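Local coordinates for periplasmic solute binding protein (Pectobacterium atrosepticum, PDB 4RY1) that probably binds a sugar in the periplasm and delivers it to an ABC-type importer, as solute-binding proteins of family 1 do, at residues Arg63-Trp68 with Pro286-Ala291; Asn97-Ala102 with Gly110-Met115. One frame throughout, in Å; residues are numbered along the deposited sequence.

Contact 1. Residues Arg63-Trp68 with Pro286-Ala291. With GOL (glycerol), chain C.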
loop_
_atom_site.group_PDB
_atom_site.type_symbol
_atom_site.label_atom_id
_atom_site.label_comp_id
_atom_site.label_asym_id
_atom_site.label_seq_id
_atom_site.Cartn_x
_atom_site.Cartn_y
_atom_site.Cartn_z
ATOM N N ARG A 63 -0.996 1.467 -15.293
ATOM C CA ARG A 63 -0.896 1.063 -13.883
ATOM C C ARG A 63 -1.844 1.964 -13.078
ATOM O O ARG A 63 -1.841 3.176 -13.261
ATOM C CB ARG A 63 0.510 1.186 -13.338
ATOM C CG ARG A 63 0.733 0.531 -11.981
ATOM C CD ARG A 63 2.052 0.966 -11.370
ATOM N NE ARG A 63 2.264 0.425 -10.028
ATOM C CZ ARG A 63 3.081 -0.579 -9.721
ATOM N NH1 ARG A 63 3.776 -1.186 -10.666
ATOM N NH2 ARG A 63 3.188 -0.946 -8.444
ATOM N N ILE A 64 -2.641 1.358 -12.210
ATOM C CA ILE A 64 -3.537 2.092 -11.350
ATOM C C ILE A 64 -3.506 1.497 -9.953
ATOM O O ILE A 64 -3.192 0.325 -9.772
ATOM C CB ILE A 64 -4.984 2.116 -11.860
ATOM C CG1 ILE A 64 -5.563 0.703 -11.962
ATOM C CG2 ILE A 64 -5.103 2.877 -13.181
ATOM C CD1 ILE A 64 -7.066 0.690 -12.180
ATOM N N ASP A 65 -3.777 2.320 -8.958
ATOM C CA ASP A 65 -4.005 1.837 -7.610
ATOM C C ASP A 65 -5.441 1.313 -7.481
ATOM O O ASP A 65 -6.389 1.882 -8.046
ATOM C CB ASP A 65 -3.697 2.930 -6.572
ATOM C CG ASP A 65 -2.452 2.657 -5.712
ATOM O OD1 ASP A 65 -1.767 1.620 -5.826
ATOM O OD2 ASP A 65 -2.142 3.530 -4.898
ATOM N N TRP A 66 -5.598 0.246 -6.697
ATOM C CA TRP A 66 -6.926 -0.343 -6.434
ATOM C C TRP A 66 -7.915 0.672 -5.866
ATOM O O TRP A 66 -9.110 0.672 -6.195
ATOM C CB TRP A 66 -6.760 -1.549 -5.508
ATOM C CG TRP A 66 -7.989 -2.077 -4.864
ATOM C CD1 TRP A 66 -8.894 -2.939 -5.402
ATOM C CD2 TRP A 66 -8.400 -1.832 -3.526
ATOM N NE1 TRP A 66 -9.867 -3.224 -4.474
ATOM C CE2 TRP A 66 -9.568 -2.564 -3.311
ATOM C CE3 TRP A 66 -7.879 -1.064 -2.478
ATOM C CZ2 TRP A 66 -10.225 -2.557 -2.091
ATOM C CZ3 TRP A 66 -8.531 -1.063 -1.273
ATOM C CH2 TRP A 66 -9.688 -1.802 -1.092
ATOM N N ASN A 67 -7.420 1.542 -5.014
ATOM C CA ASN A 67 -8.282 2.520 -4.361
ATOM C C ASN A 67 -8.697 3.667 -5.263
ATOM O O ASN A 67 -9.464 4.536 -4.821
ATOM C CB ASN A 67 -7.600 3.005 -3.098
ATOM C CG ASN A 67 -6.155 3.303 -3.316
ATOM O OD1 ASN A 67 -5.335 2.384 -3.564
ATOM N ND2 ASN A 67 -5.810 4.552 -3.231
ATOM N N TRP A 68 -8.255 3.637 -6.524
ATOM C CA TRP A 68 -8.728 4.587 -7.541
ATOM C C TRP A 68 -9.947 4.077 -8.288
ATOM O O TRP A 68 -10.554 4.826 -9.072
ATOM C CB TRP A 68 -7.654 4.958 -8.556
ATOM C CG TRP A 68 -6.409 5.523 -7.972
ATOM C CD1 TRP A 68 -6.197 5.972 -6.691
ATOM C CD2 TRP A 68 -5.170 5.654 -8.651
ATOM N NE1 TRP A 68 -4.902 6.376 -6.546
ATOM C CE2 TRP A 68 -4.253 6.215 -7.742
ATOM C CE3 TRP A 68 -4.746 5.383 -9.962
ATOM C CZ2 TRP A 68 -2.926 6.472 -8.086
ATOM C CZ3 TRP A 68 -3.427 5.659 -10.303
ATOM C CH2 TRP A 68 -2.534 6.178 -9.367
ATOM N N PRO A 286 -4.671 -5.297 -3.555
ATOM C CA PRO A 286 -3.717 -5.295 -4.674
ATOM C C PRO A 286 -2.705 -4.195 -4.534
ATOM O O PRO A 286 -3.075 -3.064 -4.219
ATOM C CB PRO A 286 -4.602 -5.044 -5.897
ATOM C CG PRO A 286 -5.973 -5.470 -5.480
ATOM C CD PRO A 286 -6.038 -5.077 -4.027
ATOM N N SER A 287 -1.442 -4.479 -4.818
ATOM C CA SER A 287 -0.432 -3.421 -4.756
ATOM C C SER A 287 -0.643 -2.381 -5.855
ATOM O O SER A 287 -0.284 -1.223 -5.690
ATOM C CB SER A 287 0.977 -3.981 -4.894
ATOM O OG SER A 287 1.241 -4.416 -6.216
ATOM N N SER A 288 -1.198 -2.852 -6.965
ATOM C CA SER A 288 -1.521 -2.075 -8.158
ATOM C C SER A 288 -2.179 -3.031 -9.136
ATOM O O SER A 288 -2.096 -4.257 -8.972
ATOM C CB SER A 288 -0.283 -1.433 -8.791
ATOM O OG SER A 288 0.000 -0.156 -8.203
ATOM N N LEU A 289 -2.805 -2.452 -10.153
ATOM C CA LEU A 289 -3.504 -3.187 -11.204
ATOM C C LEU A 289 -2.996 -2.673 -12.526
ATOM O O LEU A 289 -2.573 -1.522 -12.605
ATOM C CB LEU A 289 -5.028 -2.921 -11.194
ATOM C CG LEU A 289 -5.774 -2.903 -9.859
ATOM C CD1 LEU A 289 -7.219 -2.434 -10.035
ATOM C CD2 LEU A 289 -5.801 -4.279 -9.310
ATOM N N PHE A 290 -3.090 -3.498 -13.566
ATOM C CA PHE A 290 -3.051 -2.995 -14.934
ATOM C C PHE A 290 -4.470 -2.974 -15.480
ATOM O O PHE A 290 -5.185 -3.980 -15.410
ATOM C CB PHE A 290 -2.183 -3.843 -15.864
ATOM C CG PHE A 290 -0.703 -3.586 -15.746
ATOM C CD1 PHE A 290 -0.168 -2.304 -15.867
ATOM C CD2 PHE A 290 0.178 -4.651 -15.580
ATOM C CE1 PHE A 290 1.207 -2.087 -15.768
ATOM C CE2 PHE A 290 1.533 -4.430 -15.500
ATOM C CZ PHE A 290 2.052 -3.161 -15.575
ATOM N N ALA A 291 -4.854 -1.810 -16.014
ATOM C CA ALA A 291 -6.159 -1.591 -16.648
ATOM C C ALA A 291 -5.953 -1.232 -18.113
ATOM O O ALA A 291 -4.945 -0.655 -18.480
ATOM C CB ALA A 291 -6.894 -0.457 -15.946
HETATM C C1 GOL C . 0.219 0.011 -2.754
HETATM O O1 GOL C . 1.027 -0.990 -3.368
HETATM C C2 GOL C . 0.717 1.402 -3.191
HETATM O O2 GOL C . 0.560 1.604 -4.612
HETATM C C3 GOL C . 0.049 2.553 -2.432
HETATM O O3 GOL C . -1.368 2.422 -2.470
HETATM O O HOH W 1 3.876 -2.887 -6.597
HETATM O O HOH W 2 2.608 0.609 -6.033
HETATM O O HOH W 3 -3.399 -0.500 -5.096
#
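Ile-64 and Leu-289 form an antiparallel hydrogen-bonded pair, with Ile-64 N to Leu-289 O at 2.9 Å and Leu-289 N to Ile-64 O at 2.8 Å. Arg-63 and Phe-290 make the neighbouring non-hydrogen-bonded pair. Beyond Asp-65 the two chains part, and water 3 fills the fork, accepting from Trp-66 N and donating to Asp-65 OD1 and Pro-286 O. On one face of the sheet Ile-64 CG1 packs against Leu-289 CB (3.7 Å), while its CD1 reaches Ala-291 CB. Trp-66, its CG anti to the backbone N (chi1 166°), takes Pro-286 CD over its five-membered ring in a CH-pi contact. The extended chain of Arg-63 lays its guanidinium across Ser-288, whose CB sits over one face; in the conformer given, one of two, Ser-288 OG accepts a weak bond from Arg-63 NE and donates to Ser-287 O. Trp-10 adds a cation-pi contact to Arg-63. Glycerol, probably from the crystallisation liquor, clamps Asp-65 through O2 to OD1 (2.6 Å) and O3 to OD2 (2.8 Å), and its O1 donates to Ser-287 O. Two waters accept from Arg-63 NH2, and water 2 also bonds glycerol O2. The Asp-65 carboxylate, the Ser-287 carbonyl and one water, with Lys-285 NZ and Ser-251 OG, thus hold a polyol, consistent with a sugar-binding pocket here.

Contact 2. Residues Asn97-Ala102 with Gly110-Met115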
loop_
_atom_site.group_PDB
_atom_site.type_symbol
_atom_site.label_atom_id
_atom_site.label_comp_id
_atom_site.label_asym_id
_atom_site.label_seq_id
_atom_site.Cartn_x
_atom_site.Cartn_y
_atom_site.Cartn_z
ATOM N N ASN A 97 -9.976 -14.715 -5.445
ATOM C CA ASN A 97 -10.110 -13.619 -4.487
ATOM C C ASN A 97 -9.419 -12.339 -4.981
ATOM O O ASN A 97 -9.915 -11.241 -4.754
ATOM C CB ASN A 97 -9.576 -14.014 -3.096
ATOM C CG ASN A 97 -10.494 -14.980 -2.364
ATOM O OD1 ASN A 97 -11.613 -15.258 -2.813
ATOM N ND2 ASN A 97 -10.029 -15.489 -1.218
ATOM N N ALA A 98 -8.280 -12.489 -5.660
ATOM C CA ALA A 98 -7.554 -11.345 -6.195
ATOM C C ALA A 98 -8.375 -10.644 -7.292
ATOM O O ALA A 98 -8.525 -9.416 -7.293
ATOM C CB ALA A 98 -6.196 -11.783 -6.730
ATOM N N LEU A 99 -8.939 -11.429 -8.200
ATOM C CA LEU A 99 -9.783 -10.862 -9.265
ATOM C C LEU A 99 -11.037 -10.177 -8.737
ATOM O O LEU A 99 -11.449 -9.135 -9.248
ATOM C CB LEU A 99 -10.179 -11.932 -10.281
ATOM C CG LEU A 99 -9.004 -12.610 -10.977
ATOM C CD1 LEU A 99 -9.522 -13.542 -12.060
ATOM C CD2 LEU A 99 -8.063 -11.561 -11.571
ATOM N N LYS A 100 -11.632 -10.750 -7.698
ATOM C CA LYS A 100 -12.836 -10.177 -7.112
ATOM C C LYS A 100 -12.589 -8.726 -6.649
ATOM O O LYS A 100 -13.479 -7.874 -6.805
ATOM C CB LYS A 100 -13.357 -11.063 -5.974
ATOM C CG LYS A 100 -14.620 -10.562 -5.282
ATOM C CD LYS A 100 -15.869 -10.587 -6.160
ATOM C CE LYS A 100 -17.117 -10.751 -5.298
ATOM N NZ LYS A 100 -18.393 -10.693 -6.065
ATOM N N THR A 101 -11.382 -8.434 -6.146
ATOM C CA THR A 101 -11.050 -7.097 -5.619
ATOM C C THR A 101 -11.201 -6.005 -6.680
ATOM O O THR A 101 -11.368 -4.848 -6.349
ATOM C CB THR A 101 -9.589 -6.965 -5.059
ATOM O OG1 THR A 101 -8.634 -7.048 -6.124
ATOM C CG2 THR A 101 -9.275 -8.033 -4.013
ATOM N N ALA A 102 -11.081 -6.377 -7.943
ATOM C CA ALA A 102 -11.097 -5.397 -9.053
ATOM C C ALA A 102 -12.377 -5.424 -9.886
ATOM O O ALA A 102 -12.465 -4.751 -10.919
ATOM C CB ALA A 102 -9.883 -5.593 -9.952
ATOM N N GLY A 110 -9.449 -4.202 -13.710
ATOM C CA GLY A 110 -7.995 -4.228 -13.714
ATOM C C GLY A 110 -7.506 -5.585 -13.255
ATOM O O GLY A 110 -8.239 -6.327 -12.623
ATOM N N LEU A 111 -6.264 -5.904 -13.604
ATOM C CA LEU A 111 -5.679 -7.188 -13.260
ATOM C C LEU A 111 -4.622 -6.937 -12.155
ATOM O O LEU A 111 -3.637 -6.228 -12.386
ATOM C CB LEU A 111 -5.011 -7.808 -14.471
ATOM C CG LEU A 111 -4.408 -9.197 -14.328
ATOM C CD1 LEU A 111 -5.385 -10.198 -13.707
ATOM C CD2 LEU A 111 -3.937 -9.660 -15.713
ATOM N N PRO A 112 -4.821 -7.476 -10.949
ATOM C CA PRO A 112 -3.802 -7.268 -9.939
ATOM C C PRO A 112 -2.429 -7.753 -10.339
ATOM O O PRO A 112 -2.282 -8.876 -10.808
ATOM C CB PRO A 112 -4.336 -8.052 -8.742
ATOM C CG PRO A 112 -5.811 -7.959 -8.920
ATOM C CD PRO A 112 -6.007 -8.135 -10.394
ATOM N N ILE A 113 -1.444 -6.889 -10.158
ATOM C CA ILE A 113 -0.055 -7.233 -10.495
ATOM C C ILE A 113 0.549 -8.119 -9.410
ATOM O O ILE A 113 1.291 -9.073 -9.695
ATOM C CB ILE A 113 0.772 -5.971 -10.709
ATOM C CG1 ILE A 113 0.189 -5.171 -11.881
ATOM C CG2 ILE A 113 2.234 -6.310 -10.977
ATOM C CD1 ILE A 113 0.657 -3.729 -11.917
ATOM N N SER A 114 0.239 -7.759 -8.176
ATOM C CA SER A 114 0.600 -8.496 -6.971
ATOM C C SER A 114 -0.400 -8.112 -5.899
ATOM O O SER A 114 -0.989 -7.017 -5.931
ATOM C CB SER A 114 2.010 -8.185 -6.511
ATOM O OG SER A 114 2.150 -6.843 -6.197
ATOM N N MET A 115 -0.570 -8.996 -4.923
ATOM C CA MET A 115 -1.253 -8.682 -3.689
ATOM C C MET A 115 -0.196 -8.214 -2.714
ATOM O O MET A 115 0.976 -8.604 -2.816
ATOM C CB MET A 115 -2.052 -9.900 -3.175
ATOM C CG MET A 115 -3.226 -10.294 -4.091
ATOM S SD MET A 115 -4.528 -9.023 -4.455
ATOM C CE MET A 115 -5.218 -8.939 -2.801
#
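Ala-98 and Met-115 open the apolar part of this contact, the thioether sulphur SD lying 3.9 Å from Ala-98 CB. The methionine chain is bent at both chi2 (-58°) and chi3 (-68°), and its terminal CE comes near Thr-101 CG2. Toward the start of the strand, Leu-99 and Leu-111 lie side by side, pointing the same way, with CD2 of Leu-99 3.7 Å from CD1 of Leu-111. The same Leu-99 methyl also reaches Pro-112 CD, the two side chains crossing at about a right angle. Pro-112 is the central piece: its CG presses on the backbone, 3.5 Å from Ala-98 O, with Ala-98 CB and Thr-101 OG1 a little farther off.

Together these contacts set the C-terminal part of helix 96-100 and the residues after it against strand 107-123, which pairs with 103-104 as a beta hairpin, in a periplasmic binding protein fold. The strand turns a corner at Ile-113, and Pro-112 and Met-115, one before the corner and one after it, both direct CB toward residues 97-102.

The polar interactions lie within the helical segment. Thr-101 OG1 donates to Ala-98 O (2.6 Å), approaching in the carbonyl plane, so the carbonyl that touches Pro-112 CG is also gripped by a hydroxyl. Thr-101 N adds a weak bond to that oxygen, and Ala-102 N bonds Leu-99 O. At the hairpin end Ala-102 CB comes within 3.2 Å of Gly-110 O, a buried carbonyl that, like Gly-110 N, has no hydrogen-bonding partner in the model.

In the fold
From the N terminus, the chain reaches strand 61-64 and then helix 96-100; contact 2 closes a short loop of residues 103-109, which forms the first arm and turn of the hairpin and the start of its second arm. After a long run of helices and a few strands, strand 284-292 returns to pair with 61-64, closing the long loop of contact 1, inside which contact 2 is nested. Strand 284-292 lies between strands 61-64 and 107-123, pairing antiparallel with both, and so joins the contacts, whose centres are about 8 Å apart. Ser-287 OG bonds Ser-114 OG, Leu-111 N bonds Phe-290 O, and Leu-289 packs on Pro-112. Segment 97-102 is tied in through Thr-101, whose O accepts from Trp-66 NE1.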